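Local coordinates for protein lasso peptide isopeptidase AtxE2 (Asticcacaulis excentricus, PDB 5TXE) that hydrolyses the isopeptide bond of the lasso peptides astexin-2 and astexin-3, recognising their knotted loop and turning them into linear peptides, at residues 60-65 with 132-137; 67-72 with 88-93. The protein carries 1 engineered substitution. All coordinates share one frame; numbering follows the deposited sequence.

Contact 1 (60-65 with 132-137)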
loop_
_atom_site.group_PDB
_atom_site.type_symbol
_atom_site.label_atom_id
_atom_site.label_comp_id
_atom_site.label_asym_id
_atom_site.label_seq_id
_atom_site.Cartn_x
_atom_site.Cartn_y
_atom_site.Cartn_z
ATOM N N LEU A 60 2.951 -10.508 -8.264
ATOM C CA LEU A 60 2.211 -9.803 -9.319
ATOM C C LEU A 60 2.473 -10.311 -10.746
ATOM O O LEU A 60 1.873 -9.795 -11.719
ATOM C CB LEU A 60 2.437 -8.274 -9.234
ATOM C CG LEU A 60 3.831 -7.752 -9.022
ATOM C CD1 LEU A 60 4.688 -8.134 -10.218
ATOM C CD2 LEU A 60 3.833 -6.229 -8.855
ATOM N N LEU A 61 3.383 -11.274 -10.873
ATOM C CA LEU A 61 3.665 -11.875 -12.168
ATOM C C LEU A 61 3.957 -13.339 -12.007
ATOM O O LEU A 61 4.279 -13.781 -10.890
ATOM C CB LEU A 61 4.804 -11.157 -12.851
ATOM C CG LEU A 61 6.174 -11.211 -12.194
ATOM C CD1 LEU A 61 6.926 -12.482 -12.557
ATOM C CD2 LEU A 61 6.974 -10.020 -12.651
ATOM N N SER A 62 3.807 -14.089 -13.103
ATOM C CA SER A 62 4.112 -15.471 -13.102
ATOM C C SER A 62 4.803 -15.888 -14.381
ATOM O O SER A 62 4.346 -15.568 -15.472
ATOM C CB SER A 62 2.803 -16.184 -13.007
ATOM O OG SER A 62 2.986 -17.586 -12.897
ATOM N N LEU A 63 5.916 -16.587 -14.269
ATOM C CA LEU A 63 6.639 -17.091 -15.468
ATOM C C LEU A 63 6.070 -18.400 -15.895
ATOM O O LEU A 63 5.695 -19.229 -15.065
ATOM C CB LEU A 63 8.094 -17.330 -15.189
ATOM C CG LEU A 63 8.856 -16.063 -14.888
ATOM C CD1 LEU A 63 10.296 -16.405 -14.539
ATOM C CD2 LEU A 63 8.851 -15.139 -16.079
ATOM N N SER A 64 6.009 -18.601 -17.198
ATOM C CA SER A 64 5.611 -19.916 -17.707
ATOM C C SER A 64 6.595 -21.027 -17.202
ATOM O O SER A 64 7.747 -20.720 -16.860
ATOM C CB SER A 64 5.559 -19.878 -19.237
ATOM O OG SER A 64 6.834 -19.637 -19.812
ATOM N N PRO A 65 6.143 -22.278 -17.130
ATOM C CA PRO A 65 7.009 -23.432 -16.800
ATOM C C PRO A 65 8.333 -23.462 -17.550
ATOM O O PRO A 65 9.350 -23.588 -16.904
ATOM C CB PRO A 65 6.139 -24.627 -17.151
ATOM C CG PRO A 65 4.786 -24.088 -16.787
ATOM C CD PRO A 65 4.796 -22.751 -17.459
ATOM N N PRO A 132 -1.531 -15.106 -12.062
ATOM C CA PRO A 132 -1.965 -16.119 -12.995
ATOM C C PRO A 132 -1.243 -17.433 -12.814
ATOM O O PRO A 132 -0.023 -17.426 -12.658
ATOM C CB PRO A 132 -1.573 -15.559 -14.361
ATOM C CG PRO A 132 -0.839 -14.327 -14.125
ATOM C CD PRO A 132 -0.701 -14.067 -12.673
ATOM N N ARG A 133 -1.987 -18.531 -12.881
ATOM C CA ARG A 133 -1.441 -19.874 -12.756
ATOM C C ARG A 133 -1.304 -20.480 -14.115
ATOM O O ARG A 133 -2.312 -20.625 -14.834
ATOM C CB ARG A 133 -2.369 -20.715 -11.922
ATOM C CG ARG A 133 -2.780 -20.051 -10.602
ATOM C CD ARG A 133 -1.506 -19.972 -9.846
ATOM N NE ARG A 133 -1.237 -19.025 -8.750
ATOM C CZ ARG A 133 -1.822 -18.999 -7.575
ATOM N NH1 ARG A 133 -2.874 -19.741 -7.330
ATOM N NH2 ARG A 133 -1.407 -18.152 -6.673
ATOM N N TRP A 134 -0.084 -20.779 -14.514
ATOM C CA TRP A 134 0.120 -21.458 -15.793
ATOM C C TRP A 134 -0.212 -22.952 -15.686
ATOM O O TRP A 134 0.145 -23.605 -14.718
ATOM C CB TRP A 134 1.537 -21.331 -16.240
ATOM C CG TRP A 134 1.902 -20.000 -16.629
ATOM C CD1 TRP A 134 2.333 -19.016 -15.800
ATOM C CD2 TRP A 134 2.019 -19.479 -17.970
ATOM N NE1 TRP A 134 2.697 -17.914 -16.535
ATOM C CE2 TRP A 134 2.490 -18.180 -17.871
ATOM C CE3 TRP A 134 1.726 -19.983 -19.239
ATOM C CZ2 TRP A 134 2.688 -17.380 -18.983
ATOM C CZ3 TRP A 134 1.929 -19.177 -20.354
ATOM C CH2 TRP A 134 2.409 -17.902 -20.214
ATOM N N SER A 135 -0.889 -23.495 -16.687
ATOM C CA SER A 135 -1.056 -24.959 -16.786
ATOM C C SER A 135 0.353 -25.565 -17.045
ATOM O O SER A 135 1.217 -24.863 -17.514
ATOM C CB SER A 135 -1.986 -25.334 -17.926
ATOM O OG SER A 135 -1.516 -24.792 -19.162
ATOM N N PRO A 136 0.588 -26.835 -16.667
ATOM C CA PRO A 136 1.914 -27.500 -16.838
ATOM C C PRO A 136 2.371 -27.487 -18.278
ATOM O O PRO A 136 3.532 -27.311 -18.537
ATOM C CB PRO A 136 1.664 -28.933 -16.378
ATOM C CG PRO A 136 0.495 -28.830 -15.418
ATOM C CD PRO A 136 -0.357 -27.662 -15.891
ATOM N N SER A 137 1.435 -27.607 -19.216
ATOM C CA SER A 137 1.788 -27.501 -20.644
ATOM C C SER A 137 2.197 -26.100 -21.100
ATOM O O SER A 137 2.680 -25.904 -22.220
ATOM C CB SER A 137 0.588 -27.927 -21.499
ATOM O OG SER A 137 -0.521 -27.036 -21.319
#
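Two neighbouring blades of the N-terminal beta-propeller meet here, through strands 61-63 and 133-134 and the Ser-Pro turn that follows each, and the two touching parts run almost parallel, their directions 6° apart. Trp134 is the chief link between them. Its polar contribution is one hydrogen bond: NE1 donates to Ser62 O at 3.1 Å, nearly straight with 163° at the hydrogen. The acceptor lies at the edge of the indole, close to its plane, whereas the N-H approaches from above the plane of the carbonyl. That same oxygen also takes a backbone bond from Ala71 of the next strand. Beside it, Ser62 holds OG anti to its backbone N, which brings this oxygen to 3.3 Å from Trp134 CD1.

A CH-pi contact covers one face of the indole. Ser64 CA stands over the five-membered ring, 3.5 Å from its centroid, while Ser64 CB spreads over the six-membered ring. Ser64 OG is turned back to its near neighbours in sequence, bonded to Asp66 OD1 and Tyr69 N. An alanine in place of Trp134 would remove the indole and would probably loosen this blade junction, losing both the bond to Ser62 O and the CH-pi contact with Ser64.

Apolar packing adds Pro65, which crosses Trp134 obliquely, CD resting 3.8 Å from Trp134 CB. Separately, Pro65 CG meets a backbone oxygen, lying 3.7 Å from Ser135 O.

Contact 2 (67-72 with 88-93); sequences GRYVAF and MVVKAT
Gly67 O is held by two hydrogen bonds: one from Thr93 OG1 at 3.0 Å, which meets a lone pair in the carbonyl plane, and a weak one from Gln357 NE2. Thr93 OG1 is placed for this between its backbone N and carbonyl carbon (chi1 56°), and the same rotamer brings Thr93 CG2 to 4.2 Å from Val70 CB. The positive phi of Gly67 suits a residue without a side chain. Beyond the end of strand 88-92 and ahead of strand 69-78, Thr93 thus continues the pairing by other means, its N-H also bonding Arg68 O.

Within the strands, Lys91 O takes one N-H bond, from Val70 at 2.8 Å with 166° at the hydrogen, plus a CA-H...O contact from Tyr69. Val70 O in turn accepts from Lys91 N, so the two residues form a hydrogen-bonded antiparallel pair. Phe72 and Val89 repeat the pattern, with Val89 N to Phe72 O at 2.8 Å running nearly along the C=O axis. Of the non-hydrogen-bonded pairs, Ala71-Val90 stands between them, and Tyr69-Ala92 lies beyond Val70-Lys91.

The two faces of the sheet differ. On one, Phe72 takes up the crowded chi1 of 55°, so that its ring leans across to the partner strand: Val89 CB stands over the ring face, 4.0 Å from the centroid, Val89 CG1 reaches CZ, and Lys91 CB lies at the ring edge. The lysine chain then leads away, its NZ bonding Thr97 O. On the other, Tyr69 CE1 meets Ala92 CB at 3.7 Å and CD1 touches Val90 CG1; Trp134 and Leu141 of the following blade pack against this side.

Such regular pairing between consecutive strands is that of a beta hairpin within the up-and-down antiparallel meander of a beta-propeller blade.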
loop_
_atom_site.group_PDB
_atom_site.type_symbol
_atom_site.label_atom_id
_atom_site.label_comp_id
_atom_site.label_asym_id
_atom_site.label_seq_id
_atom_site.Cartn_x
_atom_site.Cartn_y
_atom_site.Cartn_z
ATOM N N GLY A 67 9.804 -20.874 -18.720
ATOM C CA GLY A 67 10.468 -19.563 -18.546
ATOM C C GLY A 67 10.408 -18.567 -19.694
ATOM O O GLY A 67 10.959 -17.473 -19.593
ATOM N N ARG A 68 9.767 -18.924 -20.795
ATOM C CA ARG A 68 9.815 -18.067 -21.979
ATOM C C ARG A 68 8.765 -16.960 -22.016
ATOM O O ARG A 68 8.883 -16.052 -22.816
ATOM C CB ARG A 68 9.792 -18.925 -23.260
ATOM C CG ARG A 68 11.173 -19.610 -23.496
ATOM C CD ARG A 68 11.368 -20.438 -24.784
ATOM N NE ARG A 68 10.102 -21.094 -25.119
ATOM C CZ ARG A 68 9.451 -20.975 -26.276
ATOM N NH1 ARG A 68 9.965 -20.274 -27.286
ATOM N NH2 ARG A 68 8.278 -21.582 -26.430
ATOM N N TYR A 69 7.745 -17.049 -21.157
ATOM C CA TYR A 69 6.672 -16.052 -21.120
ATOM C C TYR A 69 6.417 -15.576 -19.692
ATOM O O TYR A 69 6.659 -16.303 -18.730
ATOM C CB TYR A 69 5.384 -16.612 -21.759
ATOM C CG TYR A 69 5.575 -16.887 -23.214
ATOM C CD1 TYR A 69 5.416 -15.877 -24.154
ATOM C CD2 TYR A 69 5.977 -18.168 -23.669
ATOM C CE1 TYR A 69 5.624 -16.124 -25.507
ATOM C CE2 TYR A 69 6.197 -18.414 -25.023
ATOM C CZ TYR A 69 6.033 -17.384 -25.931
ATOM O OH TYR A 69 6.244 -17.608 -27.277
ATOM N N VAL A 70 5.976 -14.333 -19.563
ATOM C CA VAL A 70 5.541 -13.815 -18.277
ATOM C C VAL A 70 4.094 -13.344 -18.412
ATOM O O VAL A 70 3.739 -12.683 -19.376
ATOM C CB VAL A 70 6.442 -12.691 -17.764
ATOM C CG1 VAL A 70 6.523 -11.518 -18.709
ATOM C CG2 VAL A 70 5.985 -12.244 -16.379
ATOM N N ALA A 71 3.273 -13.717 -17.445
ATOM C CA ALA A 71 1.871 -13.340 -17.395
ATOM C C ALA A 71 1.622 -12.450 -16.166
ATOM O O ALA A 71 2.189 -12.675 -15.080
ATOM C CB ALA A 71 1.004 -14.588 -17.311
ATOM N N PHE A 72 0.775 -11.445 -16.351
ATOM C CA PHE A 72 0.510 -10.449 -15.328
ATOM C C PHE A 72 -0.724 -9.644 -15.725
ATOM O O PHE A 72 -1.062 -9.597 -16.905
ATOM C CB PHE A 72 1.703 -9.504 -15.195
ATOM C CG PHE A 72 2.118 -8.843 -16.492
ATOM C CD1 PHE A 72 2.842 -9.528 -17.422
ATOM C CD2 PHE A 72 1.755 -7.545 -16.776
ATOM C CE1 PHE A 72 3.233 -8.915 -18.608
ATOM C CE2 PHE A 72 2.105 -6.936 -17.958
ATOM C CZ PHE A 72 2.859 -7.620 -18.884
ATOM N N MET A 88 -5.491 -9.224 -18.656
ATOM C CA MET A 88 -4.483 -10.237 -18.390
ATOM C C MET A 88 -3.536 -10.295 -19.613
ATOM O O MET A 88 -3.970 -10.494 -20.765
ATOM C CB MET A 88 -5.172 -11.560 -18.111
ATOM C CG MET A 88 -4.263 -12.697 -17.661
ATOM S SD MET A 88 -3.175 -12.353 -16.226
ATOM C CE MET A 88 -4.476 -12.335 -15.007
ATOM N N VAL A 89 -2.259 -10.058 -19.365
ATOM C CA VAL A 89 -1.249 -9.898 -20.396
ATOM C C VAL A 89 -0.159 -11.004 -20.390
ATOM O O VAL A 89 0.232 -11.476 -19.334
ATOM C CB VAL A 89 -0.561 -8.578 -20.259
ATOM C CG1 VAL A 89 0.326 -8.309 -21.477
ATOM C CG2 VAL A 89 -1.616 -7.474 -20.175
ATOM N N VAL A 90 0.260 -11.452 -21.571
ATOM C CA VAL A 90 1.331 -12.429 -21.715
ATOM C C VAL A 90 2.386 -11.792 -22.602
ATOM O O VAL A 90 2.074 -11.193 -23.592
ATOM C CB VAL A 90 0.827 -13.712 -22.336
ATOM C CG1 VAL A 90 1.991 -14.626 -22.667
ATOM C CG2 VAL A 90 -0.111 -14.426 -21.376
ATOM N N LYS A 91 3.633 -11.856 -22.187
ATOM C CA LYS A 91 4.741 -11.203 -22.893
ATOM C C LYS A 91 5.953 -12.160 -22.923
ATOM O O LYS A 91 6.319 -12.736 -21.890
ATOM C CB LYS A 91 5.113 -9.942 -22.158
ATOM C CG LYS A 91 6.420 -9.317 -22.583
ATOM C CD LYS A 91 6.330 -8.743 -23.975
ATOM C CE LYS A 91 7.503 -7.790 -24.178
ATOM N NZ LYS A 91 7.449 -7.123 -25.481
ATOM N N ALA A 92 6.555 -12.345 -24.088
ATOM C CA ALA A 92 7.745 -13.232 -24.201
ATOM C C ALA A 92 8.883 -12.594 -23.454
ATOM O O ALA A 92 9.135 -11.392 -23.607
ATOM C CB ALA A 92 8.134 -13.445 -25.651
ATOM N N THR A 93 9.565 -13.382 -22.636
ATOM C CA THR A 93 10.647 -12.836 -21.850
ATOM C C THR A 93 11.865 -12.468 -22.685
ATOM O O THR A 93 12.683 -11.704 -22.220
ATOM C CB THR A 93 11.046 -13.761 -20.725
ATOM O OG1 THR A 93 11.379 -15.037 -21.272
ATOM C CG2 THR A 93 9.892 -13.945 -19.803
#

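In the fold
Along the chain the order is 60-65, 67-72, 88-93 and 132-137, so both segments of contact 2 fall between those of contact 1. Their centres lie 8 Å apart. Segment 60-65 and both segments of contact 2 share one antiparallel sheet, in which strand 61-63 pairs with strand 69-78, while 132-137 starts the next. A probable hydrogen bond from Ser64 N to Tyr69 O ties the two contacts together. Contact 2 builds one blade from within, while contact 1 fastens strand 61-63 to the next blade, whose Trp134 also touches Tyr69, Ala71 and Val90. Both lie in the propeller, away from the catalytic and substrate-binding residues, and illustrate how intrablade pairing and interblade packing share residues.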